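Local atomic coordinates of oxidoreductase, 2OG-Fe oxygenase family protein, putative, expressed (Oryza sativa subsp. japonica, PDB entry 5XOI), a protein that probably acts as an iron(II)- and 2-oxoglutarate-dependent dioxygenase of the AlkB family, the chain here being its oxygenase domain. Residues A[9-13]-A[166-170]. Residues are numbered along the deposited sequence; the frame is centred on the assembly and turned at random.
Sequences LRPGM and FLYGD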
loop_
_atom_site.group_PDB
_atom_site.type_symbol
_atom_site.label_atom_id
_atom_site.label_comp_id
_atom_site.label_asym_id
_atom_site.label_seq_id
_atom_site.Cartn_x
_atom_site.Cartn_y
_atom_site.Cartn_z
ATOM N N LEU A 9 -14.412 -2.238 -6.452
ATOM C CA LEU A 9 -14.208 -3.644 -6.127
ATOM C C LEU A 9 -15.195 -4.164 -5.095
ATOM O O LEU A 9 -15.557 -5.343 -5.134
ATOM C CB LEU A 9 -12.783 -3.869 -5.614
ATOM C CG LEU A 9 -11.632 -3.526 -6.562
ATOM C CD1 LEU A 9 -10.343 -4.108 -6.012
ATOM C CD2 LEU A 9 -11.908 -4.039 -7.962
ATOM N N ARG A 10 -15.617 -3.312 -4.176
ATOM C CA ARG A 10 -16.589 -3.610 -3.138
ATOM C C ARG A 10 -16.784 -2.324 -2.346
ATOM O O ARG A 10 -16.031 -1.357 -2.554
ATOM C CB ARG A 10 -16.126 -4.760 -2.237
ATOM C CG ARG A 10 -14.666 -4.826 -1.929
ATOM C CD ARG A 10 -14.423 -6.039 -1.041
ATOM N NE ARG A 10 -14.879 -5.772 0.322
ATOM C CZ ARG A 10 -15.075 -6.709 1.244
ATOM N NH1 ARG A 10 -14.847 -7.987 0.954
ATOM N NH2 ARG A 10 -15.496 -6.366 2.456
ATOM N N PRO A 11 -17.772 -2.253 -1.451
ATOM C CA PRO A 11 -18.024 -0.980 -0.766
ATOM C C PRO A 11 -16.781 -0.435 -0.067
ATOM O O PRO A 11 -16.135 -1.113 0.742
ATOM C CB PRO A 11 -19.153 -1.336 0.209
ATOM C CG PRO A 11 -19.907 -2.407 -0.498
ATOM C CD PRO A 11 -18.856 -3.228 -1.195
ATOM N N GLY A 12 -16.413 0.792 -0.434
ATOM C CA GLY A 12 -15.241 1.439 0.121
ATOM C C GLY A 12 -13.921 0.934 -0.410
ATOM O O GLY A 12 -12.884 1.183 0.208
ATOM N N MET A 13 -13.918 0.240 -1.551
ATOM C CA MET A 13 -12.687 -0.288 -2.135
ATOM C C MET A 13 -12.629 0.086 -3.610
ATOM O O MET A 13 -13.401 -0.435 -4.420
ATOM C CB MET A 13 -12.598 -1.802 -1.953
ATOM C CG MET A 13 -11.268 -2.390 -2.384
ATOM S SD MET A 13 -11.188 -4.119 -1.923
ATOM C CE MET A 13 -9.467 -4.481 -2.289
ATOM N N PHE A 166 -2.973 -9.665 -6.223
ATOM C CA PHE A 166 -3.398 -9.184 -4.908
ATOM C C PHE A 166 -4.676 -9.912 -4.514
ATOM O O PHE A 166 -5.651 -9.915 -5.273
ATOM C CB PHE A 166 -3.609 -7.664 -4.948
ATOM C CG PHE A 166 -3.997 -7.042 -3.626
ATOM C CD1 PHE A 166 -3.029 -6.716 -2.680
ATOM C CD2 PHE A 166 -5.326 -6.729 -3.352
ATOM C CE1 PHE A 166 -3.374 -6.118 -1.481
ATOM C CE2 PHE A 166 -5.676 -6.120 -2.139
ATOM C CZ PHE A 166 -4.700 -5.821 -1.208
ATOM N N LEU A 167 -4.663 -10.553 -3.342
ATOM C CA LEU A 167 -5.820 -11.287 -2.849
ATOM C C LEU A 167 -6.566 -10.432 -1.835
ATOM O O LEU A 167 -5.942 -9.704 -1.054
ATOM C CB LEU A 167 -5.399 -12.603 -2.182
ATOM C CG LEU A 167 -5.188 -13.869 -3.018
ATOM C CD1 LEU A 167 -4.599 -13.604 -4.383
ATOM C CD2 LEU A 167 -4.324 -14.848 -2.240
ATOM N N TYR A 168 -7.895 -10.538 -1.823
ATOM C CA TYR A 168 -8.668 -9.835 -0.803
ATOM C C TYR A 168 -9.979 -10.563 -0.529
ATOM O O TYR A 168 -10.567 -11.181 -1.423
ATOM C CB TYR A 168 -8.955 -8.376 -1.202
ATOM C CG TYR A 168 -9.691 -8.201 -2.509
ATOM C CD1 TYR A 168 -9.012 -8.239 -3.726
ATOM C CD2 TYR A 168 -11.065 -7.962 -2.525
ATOM C CE1 TYR A 168 -9.693 -8.058 -4.936
ATOM C CE2 TYR A 168 -11.754 -7.788 -3.723
ATOM C CZ TYR A 168 -11.068 -7.840 -4.920
ATOM O OH TYR A 168 -11.767 -7.668 -6.101
ATOM N N GLY A 169 -10.430 -10.481 0.719
ATOM C CA GLY A 169 -11.662 -11.143 1.099
ATOM C C GLY A 169 -11.982 -10.872 2.550
ATOM O O GLY A 169 -11.313 -10.081 3.218
ATOM N N ASP A 170 -13.016 -11.543 3.036
ATOM C CA ASP A 170 -13.488 -11.277 4.385
ATOM C C ASP A 170 -12.873 -12.194 5.433
ATOM O O ASP A 170 -13.077 -11.952 6.630
ATOM C CB ASP A 170 -15.008 -11.419 4.451
ATOM C CG ASP A 170 -15.719 -10.414 3.577
ATOM O OD1 ASP A 170 -15.367 -9.222 3.637
ATOM O OD2 ASP A 170 -16.616 -10.826 2.828
HETATM O O HOH W 1 -14.512 -7.532 -5.981
#
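Met13 and Tyr168 meet at one border of the double-stranded beta-helix, the jelly-roll fold of 2-oxoglutarate oxygenases. Here a hairpin of strands 6-10 and 13-16 extends the larger sheet and packs against the smaller one. In this hairpin, residues Arg10 to Met13 form a type II turn. Residues 166-170 end strand 163-169 of the smaller sheet.

The apolar contacts centre on the Tyr168 ring. Met13 CE lies over one face, a CH-pi contact 3.9 Å from the ring centroid and offset toward the CG side. Its SD sits obliquely to the same ring, a Met-aromatic contact. The Met13 chain reaches across because it is extended throughout, with CG anti to the backbone N (chi1 -173°). The same CE touches the edge of the Phe166 ring at CE2, 4.1 Å away. Leu9 crosses the phenol end of Tyr168 at about a right angle, and its CD1 comes within 3.8 Å of Tyr168 OH. Phe166 packs close to the metal ligand His199 and to a bound succinate, so this packing continues to the active site.

One water bridges the sheets, donating to Leu9 O and hydrogen-bonded to Tyr168 OH at 2.8 Å, in the plane of the phenol ring. Arg10 and Tyr168 slide past each other in opposite directions, Arg10 CD lying obliquely to the ring near Tyr168 CD2. Arg10 forms a salt bridge with the exposed Asp170; its NE is held by Ser194. With an alanine here, the Asp170 carboxylate would probably lose its cationic mate and the CD2 side of the Tyr168 ring its cover. The guanidinium meets Asp170 end-on, its plane turned 66° from the carboxylate. Both bonds converge on one oxygen: Asp170 OD1 receives Arg10 NH2 on its syn lone pair, while Arg10 NH1 reaches OD1 from above the carboxylate plane at 3.0 Å.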